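Local coordinates for protein putative endo-1,4-beta-xylanase (Bacteroides thetaiotaomicron VPI-5482, PDB 5MSX) that is a family 43 glycoside hydrolase, probably an arabinofuranosidase that takes part in breaking down the plant pectin RG-II, at residues C[216-224]-C[340-348]; C[36-46]-C[260-268]. All coordinates share one frame; numbering follows the deposited sequence. Where two conformers were deposited one is given.

Contact 1 of 2, residues C[216-224]-C[340-348]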
loop_
_atom_site.group_PDB
_atom_site.type_symbol
_atom_site.label_atom_id
_atom_site.label_comp_id
_atom_site.label_asym_id
_atom_site.label_seq_id
_atom_site.Cartn_x
_atom_site.Cartn_y
_atom_site.Cartn_z
ATOM N N THR C 216 -21.440 6.219 21.234
ATOM C CA THR C 216 -22.352 7.183 21.875
ATOM C C THR C 216 -23.758 6.661 21.964
ATOM O O THR C 216 -24.170 5.787 21.181
ATOM C CB THR C 216 -22.421 8.576 21.175
ATOM O OG1 THR C 216 -23.147 8.512 19.917
ATOM C CG2 THR C 216 -21.048 9.139 20.999
ATOM N N ILE C 217 -24.444 7.165 22.987
ATOM C CA ILE C 217 -25.868 7.010 23.219
ATOM C C ILE C 217 -26.451 8.426 23.493
ATOM O O ILE C 217 -25.769 9.261 24.083
ATOM C CB ILE C 217 -26.049 6.069 24.427
ATOM C CG1 ILE C 217 -25.728 4.623 24.025
ATOM C CG2 ILE C 217 -27.423 6.157 25.046
ATOM C CD1 ILE C 217 -26.350 4.184 22.714
ATOM N N GLY C 218 -27.700 8.679 23.083
ATOM C CA GLY C 218 -28.347 9.981 23.289
ATOM C C GLY C 218 -27.807 11.044 22.363
ATOM O O GLY C 218 -27.151 10.765 21.356
ATOM N N GLY C 219 -28.096 12.282 22.722
ATOM C CA GLY C 219 -27.671 13.460 21.971
ATOM C C GLY C 219 -27.912 14.697 22.846
ATOM O O GLY C 219 -28.578 14.601 23.879
ATOM N N ASP C 220 -27.354 15.832 22.445
ATOM C CA ASP C 220 -27.483 17.108 23.197
ATOM C C ASP C 220 -26.994 16.881 24.622
ATOM O O ASP C 220 -25.971 16.206 24.791
ATOM C CB ASP C 220 -28.927 17.666 23.108
ATOM C CG ASP C 220 -29.404 17.816 21.661
ATOM O OD1 ASP C 220 -28.671 18.409 20.849
ATOM O OD2 ASP C 220 -30.480 17.297 21.317
ATOM N N GLU C 221 -27.717 17.375 25.640
ATOM C CA GLU C 221 -27.301 17.217 27.031
ATOM C C GLU C 221 -27.325 15.768 27.448
ATOM O O GLU C 221 -26.629 15.426 28.398
ATOM C CB GLU C 221 -28.198 17.985 28.034
ATOM C CG GLU C 221 -28.334 19.469 27.777
ATOM C CD GLU C 221 -29.591 19.826 26.996
ATOM O OE1 GLU C 221 -29.877 19.154 25.960
ATOM O OE2 GLU C 221 -30.304 20.791 27.396
ATOM N N LYS C 222 -28.119 14.921 26.770
ATOM C CA LYS C 222 -28.151 13.477 27.133
ATOM C C LYS C 222 -27.068 12.602 26.494
ATOM O O LYS C 222 -27.060 11.415 26.706
ATOM C CB LYS C 222 -29.527 12.861 26.874
ATOM C CG LYS C 222 -30.682 13.553 27.584
ATOM C CD LYS C 222 -30.690 13.299 29.085
ATOM C CE LYS C 222 -31.666 14.235 29.797
ATOM N NZ LYS C 222 -31.798 13.900 31.249
ATOM N N TYR C 223 -26.148 13.181 25.729
ATOM C CA TYR C 223 -25.009 12.442 25.154
ATOM C C TYR C 223 -24.250 11.676 26.258
ATOM O O TYR C 223 -23.985 12.237 27.336
ATOM C CB TYR C 223 -24.052 13.413 24.492
ATOM C CG TYR C 223 -23.830 13.325 23.005
ATOM C CD1 TYR C 223 -23.774 12.083 22.345
ATOM C CD2 TYR C 223 -23.551 14.469 22.264
ATOM C CE1 TYR C 223 -23.495 12.003 20.986
ATOM C CE2 TYR C 223 -23.246 14.390 20.892
ATOM C CZ TYR C 223 -23.217 13.147 20.274
ATOM O OH TYR C 223 -22.919 13.015 18.952
ATOM N N GLN C 224 -24.002 10.391 26.023
ATOM C CA GLN C 224 -23.147 9.556 26.858
ATOM C C GLN C 224 -22.267 8.675 25.958
ATOM O O GLN C 224 -22.609 8.402 24.781
ATOM C CB GLN C 224 -23.965 8.649 27.752
ATOM C CG GLN C 224 -24.952 9.361 28.658
ATOM C CD GLN C 224 -25.859 8.385 29.405
ATOM O OE1 GLN C 224 -26.597 7.657 28.801
ATOM N NE2 GLN C 224 -25.769 8.364 30.707
ATOM N N GLU C 340 -30.633 28.526 26.012
ATOM C CA GLU C 340 -31.832 27.707 26.067
ATOM C C GLU C 340 -31.410 26.231 26.063
ATOM O O GLU C 340 -30.612 25.820 25.223
ATOM C CB GLU C 340 -32.736 28.028 24.859
ATOM C CG GLU C 340 -34.214 28.116 25.179
ATOM C CD GLU C 340 -34.533 29.197 26.213
ATOM O OE1 GLU C 340 -34.183 30.376 26.020
ATOM O OE2 GLU C 340 -35.143 28.864 27.237
ATOM N N PRO C 341 -31.929 25.434 27.006
ATOM C CA PRO C 341 -31.659 23.993 26.964
ATOM C C PRO C 341 -32.307 23.325 25.757
ATOM O O PRO C 341 -33.058 23.979 25.028
ATOM C CB PRO C 341 -32.285 23.458 28.258
ATOM C CG PRO C 341 -33.240 24.507 28.709
ATOM C CD PRO C 341 -32.813 25.817 28.124
ATOM N N MET C 342 -32.019 22.039 25.565
ATOM C CA MET C 342 -32.565 21.277 24.445
ATOM C C MET C 342 -33.339 20.059 24.946
ATOM O O MET C 342 -34.530 19.983 24.742
ATOM C CB MET C 342 -31.456 20.903 23.465
ATOM C CG MET C 342 -31.967 20.572 22.072
ATOM S SD MET C 342 -32.134 22.013 20.995
ATOM C CE MET C 342 -30.416 22.266 20.566
ATOM N N LYS C 343 -32.670 19.134 25.623
ATOM C CA LYS C 343 -33.280 17.939 26.184
ATOM C C LYS C 343 -33.271 17.859 27.714
ATOM O O LYS C 343 -33.925 16.983 28.288
ATOM C CB LYS C 343 -32.549 16.722 25.633
ATOM C CG LYS C 343 -32.724 16.566 24.128
ATOM C CD LYS C 343 -32.093 15.265 23.664
ATOM C CE LYS C 343 -32.615 14.800 22.312
ATOM N NZ LYS C 343 -31.878 13.580 21.875
ATOM N N ASP C 344 -32.543 18.759 28.381
ATOM C CA ASP C 344 -32.392 18.724 29.845
ATOM C C ASP C 344 -32.868 20.067 30.378
ATOM O O ASP C 344 -32.103 21.045 30.355
ATOM C CB ASP C 344 -30.933 18.505 30.235
ATOM C CG ASP C 344 -30.740 18.293 31.723
ATOM O OD1 ASP C 344 -31.637 18.644 32.569
ATOM O OD2 ASP C 344 -29.653 17.748 32.033
ATOM N N PRO C 345 -34.111 20.121 30.891
ATOM C CA PRO C 345 -34.594 21.430 31.356
ATOM C C PRO C 345 -33.803 22.045 32.521
ATOM O O PRO C 345 -33.992 23.232 32.798
ATOM C CB PRO C 345 -36.080 21.183 31.714
ATOM C CG PRO C 345 -36.367 19.743 31.431
ATOM C CD PRO C 345 -35.074 19.030 31.171
ATOM N N THR C 346 -32.942 21.266 33.189
ATOM C CA THR C 346 -32.057 21.790 34.238
ATOM C C THR C 346 -30.745 22.411 33.739
ATOM O O THR C 346 -29.992 22.942 34.546
ATOM C CB THR C 346 -31.699 20.722 35.314
ATOM O OG1 THR C 346 -30.745 19.778 34.797
ATOM C CG2 THR C 346 -32.941 19.993 35.784
ATOM N N CYS C 347 -30.446 22.310 32.442
ATOM C CA CYS C 347 -29.219 22.885 31.897
ATOM C C CYS C 347 -29.413 24.365 31.547
ATOM O O CYS C 347 -29.742 24.711 30.412
ATOM C CB CYS C 347 -28.711 22.111 30.679
ATOM S SG CYS C 347 -27.219 22.868 29.978
ATOM N N LEU C 348 -29.146 25.227 32.527
ATOM C CA LEU C 348 -29.575 26.611 32.487
ATOM C C LEU C 348 -28.369 27.500 32.789
ATOM O O LEU C 348 -28.008 27.753 33.959
ATOM C CB LEU C 348 -30.688 26.806 33.500
ATOM C CG LEU C 348 -31.991 26.010 33.282
ATOM C CD1 LEU C 348 -32.888 25.991 34.531
ATOM C CD2 LEU C 348 -32.777 26.554 32.095
HETATM O O HOH W 1 -28.176 15.947 30.885
#

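Contact 2 of 2, residues C[36-46]-C[260-268]. With CA (calcium ion), chain S; EDO (1,2-ethanediol), chain V; EDO (1,2-ethanediol), chain G; EDO (1,2-ethanediol), chain U.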
loop_
_atom_site.group_PDB
_atom_site.type_symbol
_atom_site.label_atom_id
_atom_site.label_comp_id
_atom_site.label_asym_id
_atom_site.label_seq_id
_atom_site.Cartn_x
_atom_site.Cartn_y
_atom_site.Cartn_z
ATOM N N ASP C 36 -16.457 16.626 17.770
ATOM C CA ASP C 36 -16.201 15.388 17.059
ATOM C C ASP C 36 -14.681 15.222 16.811
ATOM O O ASP C 36 -14.268 14.781 15.735
ATOM C CB ASP C 36 -16.954 15.332 15.706
ATOM C CG ASP C 36 -18.431 15.799 15.780
ATOM O OD1 ASP C 36 -19.142 15.507 16.765
ATOM O OD2 ASP C 36 -18.875 16.409 14.782
ATOM N N ALA C 37 -13.875 15.570 17.805
ATOM C CA ALA C 37 -12.433 15.737 17.623
ATOM C C ALA C 37 -11.685 14.416 17.515
ATOM O O ALA C 37 -12.030 13.422 18.179
ATOM C CB ALA C 37 -11.853 16.566 18.754
ATOM N N SER C 38 -10.669 14.415 16.655
ATOM C CA SER C 38 -9.750 13.308 16.481
ATOM C C SER C 38 -8.403 13.874 16.759
ATOM O O SER C 38 -7.935 14.718 16.018
ATOM C CB SER C 38 -9.813 12.764 15.049
ATOM O OG SER C 38 -11.050 12.111 14.838
ATOM N N ILE C 39 -7.815 13.473 17.882
ATOM C CA ILE C 39 -6.576 14.035 18.349
ATOM C C ILE C 39 -5.517 12.933 18.379
ATOM O O ILE C 39 -5.798 11.788 18.755
ATOM C CB ILE C 39 -6.763 14.672 19.723
ATOM C CG1 ILE C 39 -7.751 15.868 19.632
ATOM C CG2 ILE C 39 -5.418 15.103 20.305
ATOM C CD1 ILE C 39 -8.390 16.216 20.971
ATOM N N GLN C 40 -4.305 13.272 17.954
ATOM C CA GLN C 40 -3.241 12.275 17.811
ATOM C C GLN C 40 -1.877 12.938 17.811
ATOM O O GLN C 40 -1.755 14.099 17.451
ATOM C CB GLN C 40 -3.459 11.448 16.509
ATOM C CG GLN C 40 -3.393 12.285 15.253
ATOM C CD GLN C 40 -3.787 11.566 13.985
ATOM O OE1 GLN C 40 -4.654 12.043 13.254
ATOM N NE2 GLN C 40 -3.137 10.428 13.689
ATOM N N GLU C 41 -0.860 12.208 18.240
ATOM C CA GLU C 41 0.501 12.639 18.066
ATOM C C GLU C 41 1.051 12.027 16.792
ATOM O O GLU C 41 0.925 10.822 16.601
ATOM C CB GLU C 41 1.355 12.211 19.239
ATOM C CG GLU C 41 2.804 12.654 19.158
ATOM C CD GLU C 41 3.603 12.311 20.415
ATOM O OE1 GLU C 41 3.076 11.601 21.296
ATOM O OE2 GLU C 41 4.765 12.772 20.532
ATOM N N ILE C 42 1.635 12.860 15.927
ATOM C CA ILE C 42 2.274 12.406 14.708
ATOM C C ILE C 42 3.649 13.053 14.625
ATOM O O ILE C 42 3.747 14.275 14.564
ATOM C CB ILE C 42 1.504 12.806 13.437
ATOM C CG1 ILE C 42 0.047 12.361 13.500
ATOM C CG2 ILE C 42 2.170 12.203 12.182
ATOM C CD1 ILE C 42 -0.773 12.860 12.319
ATOM N N ASN C 43 4.698 12.236 14.631
ATOM C CA ASN C 43 6.078 12.717 14.536
ATOM C C ASN C 43 6.421 13.795 15.570
ATOM O O ASN C 43 6.928 14.856 15.236
ATOM C CB ASN C 43 6.354 13.247 13.121
ATOM C CG ASN C 43 6.107 12.209 12.051
ATOM O OD1 ASN C 43 6.260 10.988 12.267
ATOM N ND2 ASN C 43 5.757 12.674 10.886
ATOM N N GLY C 44 6.108 13.534 16.819
ATOM C CA GLY C 44 6.397 14.470 17.888
ATOM C C GLY C 44 5.538 15.732 18.009
ATOM O O GLY C 44 5.844 16.572 18.832
ATOM N N VAL C 45 4.457 15.855 17.245
ATOM C CA VAL C 45 3.553 17.022 17.320
ATOM C C VAL C 45 2.095 16.534 17.491
ATOM O O VAL C 45 1.705 15.561 16.861
ATOM C CB VAL C 45 3.669 17.851 16.018
ATOM C CG1 VAL C 45 2.740 19.048 16.044
ATOM C CG2 VAL C 45 5.121 18.299 15.787
ATOM N N PHE C 46 1.280 17.229 18.293
ATOM C CA PHE C 46 -0.153 16.874 18.406
ATOM C C PHE C 46 -0.968 17.543 17.317
ATOM O O PHE C 46 -0.693 18.672 16.953
ATOM C CB PHE C 46 -0.722 17.208 19.775
ATOM C CG PHE C 46 0.058 16.587 20.925
ATOM C CD1 PHE C 46 -0.188 15.283 21.325
ATOM C CD2 PHE C 46 1.032 17.318 21.601
ATOM C CE1 PHE C 46 0.533 14.702 22.368
ATOM C CE2 PHE C 46 1.742 16.761 22.659
ATOM C CZ PHE C 46 1.496 15.447 23.054
ATOM N N HIS C 260 -19.370 12.877 21.312
ATOM C CA HIS C 260 -18.460 12.481 20.261
ATOM C C HIS C 260 -17.085 13.156 20.385
ATOM O O HIS C 260 -16.963 14.400 20.258
ATOM C CB HIS C 260 -19.113 12.804 18.932
ATOM C CG HIS C 260 -18.399 12.267 17.738
ATOM N ND1 HIS C 260 -19.005 12.208 16.501
ATOM C CD2 HIS C 260 -17.130 11.813 17.563
ATOM C CE1 HIS C 260 -18.143 11.742 15.614
ATOM N NE2 HIS C 260 -17.007 11.473 16.241
ATOM N N GLY C 261 -16.088 12.314 20.692
ATOM C CA GLY C 261 -14.689 12.712 20.698
ATOM C C GLY C 261 -13.765 11.587 20.309
ATOM O O GLY C 261 -14.021 10.901 19.323
ATOM N N CYS C 262 -12.676 11.401 21.052
ATOM C CA CYS C 262 -11.717 10.345 20.717
ATOM C C CYS C 262 -10.989 9.905 21.974
ATOM O O CYS C 262 -11.163 10.508 23.052
ATOM C CB CYS C 262 -10.707 10.817 19.685
ATOM S SG CYS C 262 -9.647 12.137 20.322
ATOM N N VAL C 263 -10.196 8.854 21.808
ATOM C CA VAL C 263 -9.182 8.400 22.757
ATOM C C VAL C 263 -7.809 8.451 22.096
ATOM O O VAL C 263 -7.646 8.127 20.923
ATOM C CB VAL C 263 -9.488 6.977 23.328
ATOM C CG1 VAL C 263 -8.320 6.408 24.150
ATOM C CG2 VAL C 263 -10.740 7.040 24.199
ATOM N N PHE C 264 -6.814 8.891 22.859
ATOM C CA PHE C 264 -5.448 8.902 22.391
ATOM C C PHE C 264 -4.453 8.714 23.552
ATOM O O PHE C 264 -4.783 8.927 24.713
ATOM C CB PHE C 264 -5.140 10.195 21.600
ATOM C CG PHE C 264 -5.020 11.408 22.461
ATOM C CD1 PHE C 264 -6.138 12.114 22.835
ATOM C CD2 PHE C 264 -3.769 11.818 22.932
ATOM C CE1 PHE C 264 -6.028 13.239 23.660
ATOM C CE2 PHE C 264 -3.635 12.921 23.767
ATOM C CZ PHE C 264 -4.765 13.637 24.131
ATOM N N HIS C 265 -3.238 8.314 23.191
ATOM C CA HIS C 265 -2.126 8.269 24.100
ATOM C C HIS C 265 -0.902 8.803 23.369
ATOM O O HIS C 265 -0.687 8.446 22.230
ATOM C CB HIS C 265 -1.905 6.838 24.637
ATOM C CG HIS C 265 -1.419 5.850 23.627
ATOM N ND1 HIS C 265 -0.080 5.566 23.449
ATOM C CD2 HIS C 265 -2.088 5.003 22.811
ATOM C CE1 HIS C 265 0.059 4.623 22.534
ATOM N NE2 HIS C 265 -1.144 4.262 22.133
ATOM N N PRO C 266 -0.121 9.683 24.015
ATOM C CA PRO C 266 1.152 10.111 23.416
ATOM C C PRO C 266 2.052 8.906 23.121
ATOM O O PRO C 266 2.125 7.989 23.929
ATOM C CB PRO C 266 1.782 10.992 24.499
ATOM C CG PRO C 266 0.620 11.495 25.291
ATOM C CD PRO C 266 -0.416 10.405 25.259
ATOM N N GLU C 267 2.699 8.917 21.965
ATOM C CA GLU C 267 3.556 7.808 21.535
ATOM C C GLU C 267 4.570 7.391 22.621
ATOM O O GLU C 267 5.127 8.226 23.320
ATOM C CB GLU C 267 4.269 8.177 20.212
ATOM C CG GLU C 267 5.106 7.078 19.555
ATOM C CD GLU C 267 4.320 5.855 19.082
ATOM O OE1 GLU C 267 3.136 5.659 19.449
ATOM O OE2 GLU C 267 4.912 5.050 18.333
ATOM N N GLY C 268 4.780 6.089 22.765
ATOM C CA GLY C 268 5.698 5.576 23.784
ATOM C C GLY C 268 5.248 5.728 25.234
ATOM O O GLY C 268 6.086 5.596 26.113
HETATM CA CA CA S . -14.823 10.252 15.216
HETATM C C1 EDO V . -3.270 7.781 18.864
HETATM O O1 EDO V . -3.236 7.419 20.258
HETATM C C2 EDO V . -2.004 8.500 18.452
HETATM O O2 EDO V . -1.561 9.409 19.468
HETATM C C1 EDO G . 4.158 7.795 10.700
HETATM O O1 EDO G . 3.541 9.029 11.040
HETATM C C2 EDO G . 5.601 7.946 11.125
HETATM O O2 EDO G . 6.159 9.145 10.553
HETATM C C1 EDO U . -23.216 16.397 13.639
HETATM O O1 EDO U . -23.143 15.352 14.620
HETATM C C2 EDO U . -21.889 17.106 13.519
HETATM O O2 EDO U . -21.261 17.124 14.790
HETATM O O HOH W 2 -14.542 12.536 14.262
HETATM O O HOH W 3 -14.829 16.405 20.481
HETATM O O HOH W 4 -13.138 11.279 16.464
HETATM O O HOH W 5 -14.809 9.163 17.297
HETATM O O HOH W 6 -13.097 8.892 14.204
HETATM O O HOH W 7 -15.389 10.284 12.721
#

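Contact 1 of 2, residues C[216-224]-C[340-348]
The carboxylate of Glu-221 is the flat group of this contact. Met-342 N and Lys-343 N meet its two oxygens on their syn sides, and Asp-344 N lies above the plane. Glu-221 sits in the hairpin loop between strands 210-217 and 224-230 of the GH43 catalytic domain. The opposing loop, 340-348, lies near the start of the F5/8 type C region and holds a type I turn from Asp-344 to Cys-347. Met-342 N gives Glu-221 OE2 an almost straight bond of 2.8 Å (178°). Lys-343 N reaches Glu-221 OE1 at 2.8 Å. Asp-344 N approaches Glu-221 OE2 at 3.2 Å, 73° out of the plane. The Glu-221 chain is bent about CB-CG (chi2 97°), which turns the carboxylate into this row of N-H groups. With an alanine here, the three backbone donors would probably lose their shared acceptor and residues 342-344 could shift. Nearer the backbone, CB of Glu-221 packs on CB of Asp-344 at 3.5 Å. Lys-343 runs across Asp-220 at about a right angle, but Lys-343 NZ stays 4.0 Å from Asp-220 OD2, too long for a salt bridge. Asp-344 OD1 accepts from Thr-346 N, an Asx turn, and also from Thr-346 OG1. Asp-344 OD2 binds Tyr-251 and also takes a bond of 2.6 Å from a water that donates to Glu-221 O at 3.0 Å.

Contact 2 of 2, residues C[36-46]-C[260-268]
The contact joins two edge strands of separate sheets in the GH43 catalytic domain, a five-bladed beta-propeller in this family, and one end of it lies in the active site. Strands 37-42 and 261-264 run nearly parallel, 15° apart. No ladder of backbone hydrogen bonds joins them; side chains and backbone atoms of one meet the other. At the active-site end, Asp-36, the predicted proton acceptor, lies against His-260. CB of Asp-36 lies 3.7 Å from the centroid of the His-260 ring, over the face, a CH-pi contact. The bond from Asp-36 N to His-260 O is weak. Thr-51 OG1 holds Asp-36 OD2.

A calcium ion lies at the edge of the His-260 ring, in its plane, and is bound by His-260 NE2 at 2.7 Å. CG of His-260 is anti to the backbone N (chi1 -171°), which swings the ring across Asp-36. Five waters are among the ion's other ligands. One of them donates to Asp-36 O. Another donates to Ala-37 O and to Ser-38 OG, which also bonds Pro-94 O. A third donates to Gly-261 O.

Farther along, Cys-262 SG takes a weak bond from Ile-39 N at 3.3 Å. The packing then turns apolar. CG2 of Ile-39 lies over one face of Phe-264, 4.0 Å from the ring centroid. CG of Pro-266 meets the edge of the Phe-46 ring. At the far end, Glu-267 N donates to Glu-41 OE1 (2.8 Å) from above the carboxylate plane, while Glu-41 OE2 forms a salt bridge with Lys-315. Waters relay the calcium to the backbone of both strands, and Asp-36 CB rests on the ring that binds it, which is consistent with the ion steadying both residues.

Contact 2 is buried, nearer the centre of the molecule. Contact 1 lies farther out and is only partly buried. Their centres are about 27 Å apart, yet they touch: Tyr-223 OH lies 3.8 Å from His-260 CB. Both use the GH43 catalytic domain, but contact 1 adds a loop near the start of the F5/8 type C region, whereas contact 2 stays between two strands of the catalytic domain. The chemistry follows the place. Contact 1 holds two loops through one carboxylate and backbone N-H groups. Contact 2 combines apolar packing with a hydrated calcium site. Glu-200, the predicted proton donor, lies close to both.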